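Local coordinates for DynE8 (Micromonospora chersina, PDB 4AMM), which is an iterative enediyne polyketide synthase of dynemicin biosynthesis whose acyltransferase domain, the part in this chain, probably loads acyl units for chain building, at residues 257-260 / 261-264; 316-319 / 320-323. All coordinates share one frame; numbering follows the deposited sequence. Where two conformers were deposited one is given.

Interaction 1. Residues 257-260 / 261-264; sequences VAEA and ARHA
Near the end of helix 251-264, A258 and E259 lie against R262, E259 against H263, and A260 against H263 and A264. Each residue from V257 to A260 offers its carbonyl oxygen to the backbone N four residues on. The shortest of these bonds runs from A261 N to V257 O, 2.8 Å. R262 N to A258 O, H263 N to E259 O and A264 N to A260 O complete the set.

R262 has two conformers, and its side-chain contacts hold for one alone. In that one, CG sits beside its own backbone N (chi1 -75°), and a bend at chi3 turns the guanidinium over the preceding turn. One guanidinium face lies over A258 O and E259 CA, both offset toward the rim. R262 NH1 is 4.0 Å from A258 CB, and R262 NH2 is 3.9 Å from E259 CG. The charged ends stay apart, with E259 OE2 5.8 Å from R262 NH2.

H263 sets one ring face over E259 O, which lies 3.1 Å above the ring plane, over its centre. That oxygen already accepts from H263 N.

The polar chains lie on the exposed side. V257 is buried against T232 and A234, while A260, A261 and A264 touch L228 of helix 222-229. These i to i+3 and i to i+4 contacts mark an amphipathic surface helix. Its packing on helix 222-229 through L228 is consistent with the ferredoxin-like small subdomain of acyltransferases.

Interaction 2. Residues 316-319 / 320-323; sequences DEDP and VEVL
The start of helix 319-328 is capped by D318, which reaches forward to V320 and E321. CG of D318 lies anti to the backbone N. This brings D318 OD1 to V320 N at 3.0 Å, a weak capping bond with an N-H...O angle of 129°. D318 OD1 also lies 3.3 Å from V320 CB. The two side chains run alongside each other, pointing the same way.

The other carboxylate oxygen faces E321. The first torsion of E321 sets its CG beside the backbone N, 3.6 Å from D318 OD2. The bend at chi2 then places the carboxylate. D318 OD2 and E321 OE2 come within 4.0 Å, a close pair of like charges, with the two carboxylate planes almost perpendicular. E321 OE1 forms a salt bridge with R290, which would be expected to ease this repulsion.

The backbone of the first turn closes through V322 N to D318 O, 3.1 Å, and L323 N to P319 O, 2.9 Å. L323 also lays CB and CG against P319 O. P319 follows the cap directly; as a proline it has no backbone N-H to donate in this first turn.

On another side, E317 CB touches V322 CG2 at 3.8 Å; this methyl also approaches D318 O. The first torsion of E317 is well off a staggered position (chi1 -32°). Its chain folds at chi2 (-74°), and OE2 accepts from A315 N in the loop before the helix.

V322 is buried against V309 and W314, and P319 and L323 both touch W298. The result is an aspartate N-cap with proline at N1. The E317-V322 contact spans N' to N4, the positions of a hydrophobic staple, with the glutamate contributing mainly its CB.

How the interactions relate
Both interactions are local, each within one continuous run of the acyltransferase domain. Their centres are about 37 Å apart, and their nearest atoms about 24 Å, so they do not touch. Interaction 1 lies near the end of helix 251-264, far from the chain centre. Interaction 2 lies at the start of helix 319-328, nearer that centre. Each has two buried residues, but interaction 1 has more exposed ones. Both share helical backbone bonds from residue i+4 back to i. The side chains differ. Residues 257-264 lay a guanidinium and an imidazole over carbonyl oxygens. Residues 316-323 use an aspartate cap and a close carboxylate pair, beside the buried V322 and L323.

Interaction 1. Residues 257-260 / 261-264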
ATOM      1  N   VAL A 257     -17.089  22.118  10.580  1.00 14.54           N
ATOM      2  CA  VAL A 257     -17.112  20.688  10.844  1.00 14.32           C
ATOM      3  C   VAL A 257     -16.422  20.403  12.175  1.00 13.69           C
ATOM      4  O   VAL A 257     -16.876  19.526  12.870  1.00 14.80           O
ATOM      5  CB  VAL A 257     -16.346  19.948   9.664  1.00 12.48           C
ATOM      6  CG1 VAL A 257     -16.288  18.422   9.933  1.00 13.76           C
ATOM      7  CG2 VAL A 257     -17.043  20.151   8.295  1.00 15.42           C
ATOM      8  N   ALA A 258     -15.325  21.085  12.455  1.00 15.06           N
ATOM      9  CA  ALA A 258     -14.595  20.788  13.692  1.00 17.47           C
ATOM     10  C   ALA A 258     -15.511  21.107  14.885  1.00 18.71           C
ATOM     11  O   ALA A 258     -15.497  20.349  15.863  1.00 18.72           O
ATOM     12  CB  ALA A 258     -13.337  21.603  13.777  1.00 17.82           C
ATOM     13  N   GLU A 259     -16.286  22.198  14.832  1.00 16.46           N
ATOM     14  CA  GLU A 259     -17.281  22.516  15.884  1.00 19.61           C
ATOM     15  C   GLU A 259     -18.269  21.424  16.020  1.00 19.93           C
ATOM     16  O   GLU A 259     -18.578  20.981  17.125  1.00 21.00           O
ATOM     17  CB  GLU A 259     -18.122  23.745  15.516  1.00 20.70           C
ATOM     18  CG  GLU A 259     -17.398  25.046  15.728  1.00 25.74           C
ATOM     19  CD  GLU A 259     -18.263  26.188  15.168  1.00 30.61           C
ATOM     20  OE1 GLU A 259     -19.492  26.191  15.480  1.00 34.87           O
ATOM     21  OE2 GLU A 259     -17.707  26.942  14.358  1.00 33.98           O
ATOM     22  N   ALA A 260     -18.856  20.984  14.889  1.00 17.85           N
ATOM     23  CA  ALA A 260     -19.851  19.926  14.885  1.00 17.47           C
ATOM     24  C   ALA A 260     -19.281  18.651  15.463  1.00 18.47           C
ATOM     25  O   ALA A 260     -19.953  17.954  16.211  1.00 18.04           O
ATOM     26  CB  ALA A 260     -20.461  19.655  13.458  1.00 17.62           C
ATOM     27  N   ALA A 261     -18.049  18.331  15.099  1.00 17.97           N
ATOM     28  CA  ALA A 261     -17.432  17.085  15.526  1.00 17.33           C
ATOM     29  C   ALA A 261     -17.230  17.129  17.056  1.00 18.84           C
ATOM     30  O   ALA A 261     -17.556  16.141  17.728  1.00 20.73           O
ATOM     31  CB  ALA A 261     -16.105  16.868  14.810  1.00 16.77           C
ATOM     32  N   ARG A 262     -16.786  18.265  17.594  1.00 20.43           N
ATOM     33  CA  ARG A 262     -16.642  18.343  19.044  0.50 22.25           C
ATOM     34  C   ARG A 262     -17.973  18.183  19.766  1.00 23.08           C
ATOM     35  O   ARG A 262     -18.039  17.443  20.768  1.00 23.94           O
ATOM     36  CB  ARG A 262     -15.946  19.632  19.442  0.50 21.94           C
ATOM     37  CG  ARG A 262     -14.480  19.639  19.190  0.50 23.37           C
ATOM     38  CD  ARG A 262     -13.780  20.814  19.903  0.50 28.77           C
ATOM     39  NE  ARG A 262     -14.387  22.097  19.553  0.50 29.68           N
ATOM     40  CZ  ARG A 262     -14.051  22.821  18.496  0.50 30.54           C
ATOM     41  NH1 ARG A 262     -13.101  22.407  17.661  0.50 28.77           N
ATOM     42  NH2 ARG A 262     -14.676  23.956  18.275  0.50 32.22           N
ATOM     43  N   HIS A 263     -19.051  18.755  19.218  1.00 25.11           N
ATOM     44  CA  HIS A 263     -20.394  18.615  19.826  1.00 27.55           C
ATOM     45  C   HIS A 263     -20.914  17.183  19.794  1.00 28.76           C
ATOM     46  O   HIS A 263     -21.568  16.695  20.752  1.00 30.53           O
ATOM     47  CB  HIS A 263     -21.409  19.518  19.140  1.00 29.85           C
ATOM     48  CG  HIS A 263     -21.041  20.978  19.164  1.00 36.21           C
ATOM     49  ND1 HIS A 263     -19.996  21.482  19.924  1.00 44.17           N
ATOM     50  CD2 HIS A 263     -21.586  22.048  18.523  1.00 42.03           C
ATOM     51  CE1 HIS A 263     -19.906  22.789  19.739  1.00 43.52           C
ATOM     52  NE2 HIS A 263     -20.872  23.161  18.911  1.00 40.74           N
ATOM     53  N   ALA A 264     -20.589  16.463  18.731  1.00 28.75           N
ATOM     54  CA  ALA A 264     -21.021  15.101  18.544  1.00 28.35           C
ATOM     55  C   ALA A 264     -20.118  14.098  19.252  1.00 27.79           C
ATOM     56  O   ALA A 264     -20.392  12.886  19.255  1.00 30.94           O
ATOM     57  CB  ALA A 264     -21.113  14.790  17.008  1.00 28.99           C
TER

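Interaction 2. Residues 316-319 / 320-323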
ATOM      1  N   ASP A 316     -14.442   0.077 -19.448  1.00 32.89           N
ATOM      2  CA  ASP A 316     -14.212   0.680 -20.768  1.00 34.73           C
ATOM      3  C   ASP A 316     -13.850   2.153 -20.684  1.00 33.08           C
ATOM      4  O   ASP A 316     -13.835   2.862 -21.690  1.00 35.41           O
ATOM      5  CB  ASP A 316     -15.529   0.570 -21.569  1.00 36.55           C
ATOM      6  CG  ASP A 316     -15.758  -0.810 -22.185  1.00 44.65           C
ATOM      7  OD1 ASP A 316     -14.777  -1.576 -22.391  1.00 50.40           O
ATOM      8  OD2 ASP A 316     -16.950  -1.118 -22.478  1.00 50.98           O
ATOM      9  N   GLU A 317     -13.520   2.588 -19.474  1.00 29.44           N
ATOM     10  CA  GLU A 317     -13.479   4.014 -19.122  1.00 27.07           C
ATOM     11  C   GLU A 317     -12.566   4.839 -19.973  1.00 25.77           C
ATOM     12  O   GLU A 317     -11.512   4.396 -20.385  1.00 26.11           O
ATOM     13  CB  GLU A 317     -12.909   4.140 -17.694  1.00 27.34           C
ATOM     14  CG  GLU A 317     -13.238   2.983 -16.761  1.00 33.58           C
ATOM     15  CD  GLU A 317     -14.654   3.067 -16.354  1.00 39.39           C
ATOM     16  OE1 GLU A 317     -15.175   4.210 -16.328  1.00 38.47           O
ATOM     17  OE2 GLU A 317     -15.244   2.008 -16.091  1.00 42.56           O
ATOM     18  N   ASP A 318     -12.924   6.104 -20.168  1.00 23.96           N
ATOM     19  CA  ASP A 318     -12.000   7.077 -20.777  1.00 22.85           C
ATOM     20  C   ASP A 318     -11.058   7.561 -19.665  1.00 23.42           C
ATOM     21  O   ASP A 318     -11.518   8.193 -18.731  1.00 23.48           O
ATOM     22  CB  ASP A 318     -12.783   8.255 -21.365  1.00 25.27           C
ATOM     23  CG  ASP A 318     -11.905   9.311 -22.027  1.00 28.76           C
ATOM     24  OD1 ASP A 318     -10.696   9.450 -21.710  1.00 33.23           O
ATOM     25  OD2 ASP A 318     -12.439  10.016 -22.923  1.00 34.57           O
ATOM     26  N   PRO A 319      -9.773   7.174 -19.729  1.00 20.32           N
ATOM     27  CA  PRO A 319      -8.834   7.476 -18.622  1.00 19.53           C
ATOM     28  C   PRO A 319      -8.692   8.985 -18.428  1.00 18.69           C
ATOM     29  O   PRO A 319      -8.465   9.404 -17.293  1.00 18.75           O
ATOM     30  CB  PRO A 319      -7.509   6.871 -19.074  1.00 22.23           C
ATOM     31  CG  PRO A 319      -7.733   6.781 -20.650  1.00 21.26           C
ATOM     32  CD  PRO A 319      -9.099   6.450 -20.843  1.00 21.30           C
ATOM     33  N   VAL A 320      -8.768   9.814 -19.472  1.00 17.92           N
ATOM     34  CA  VAL A 320      -8.676  11.231 -19.318  1.00 17.86           C
ATOM     35  C   VAL A 320      -9.853  11.708 -18.462  1.00 17.97           C
ATOM     36  O   VAL A 320      -9.658  12.487 -17.472  1.00 17.38           O
ATOM     37  CB  VAL A 320      -8.713  11.936 -20.665  1.00 19.50           C
ATOM     38  CG1 VAL A 320      -8.726  13.428 -20.424  1.00 19.55           C
ATOM     39  CG2 VAL A 320      -7.498  11.558 -21.463  1.00 22.99           C
ATOM     40  N   GLU A 321     -11.065  11.263 -18.734  1.00 16.48           N
ATOM     41  CA  GLU A 321     -12.180  11.740 -17.944  1.00 16.46           C
ATOM     42  C   GLU A 321     -12.057  11.281 -16.471  1.00 15.61           C
ATOM     43  O   GLU A 321     -12.424  12.049 -15.578  1.00 16.28           O
ATOM     44  CB  GLU A 321     -13.512  11.206 -18.517  1.00 17.68           C
ATOM     45  CG  GLU A 321     -13.814  11.640 -19.985  1.00 22.36           C
ATOM     46  CD  GLU A 321     -13.721  13.153 -20.189  1.00 27.13           C
ATOM     47  OE1 GLU A 321     -14.050  13.926 -19.251  1.00 32.60           O
ATOM     48  OE2 GLU A 321     -13.292  13.586 -21.285  1.00 32.35           O
ATOM     49  N   VAL A 322     -11.660  10.034 -16.264  1.00 15.83           N
ATOM     50  CA  VAL A 322     -11.616   9.482 -14.912  1.00 15.50           C
ATOM     51  C   VAL A 322     -10.528  10.199 -14.154  1.00 14.63           C
ATOM     52  O   VAL A 322     -10.771  10.619 -12.962  1.00 13.93           O
ATOM     53  CB  VAL A 322     -11.307   7.968 -14.933  1.00 14.57           C
ATOM     54  CG1 VAL A 322     -11.114   7.400 -13.514  1.00 15.77           C
ATOM     55  CG2 VAL A 322     -12.446   7.178 -15.504  1.00 18.99           C
ATOM     56  N   LEU A 323      -9.355  10.429 -14.716  1.00 14.29           N
ATOM     57  CA  LEU A 323      -8.232  11.035 -13.957  1.00 15.06           C
ATOM     58  C   LEU A 323      -8.525  12.492 -13.771  1.00 14.19           C
ATOM     59  O   LEU A 323      -7.972  13.086 -12.828  1.00 16.12           O
ATOM     60  CB  LEU A 323      -6.848  10.744 -14.647  1.00 15.26           C
ATOM     61  CG  LEU A 323      -6.539   9.247 -14.552  1.00 19.02           C
ATOM     62  CD1 LEU A 323      -5.160   8.993 -15.158  1.00 24.56           C
ATOM     63  CD2 LEU A 323      -6.573   8.677 -13.072  1.00 17.69           C
TER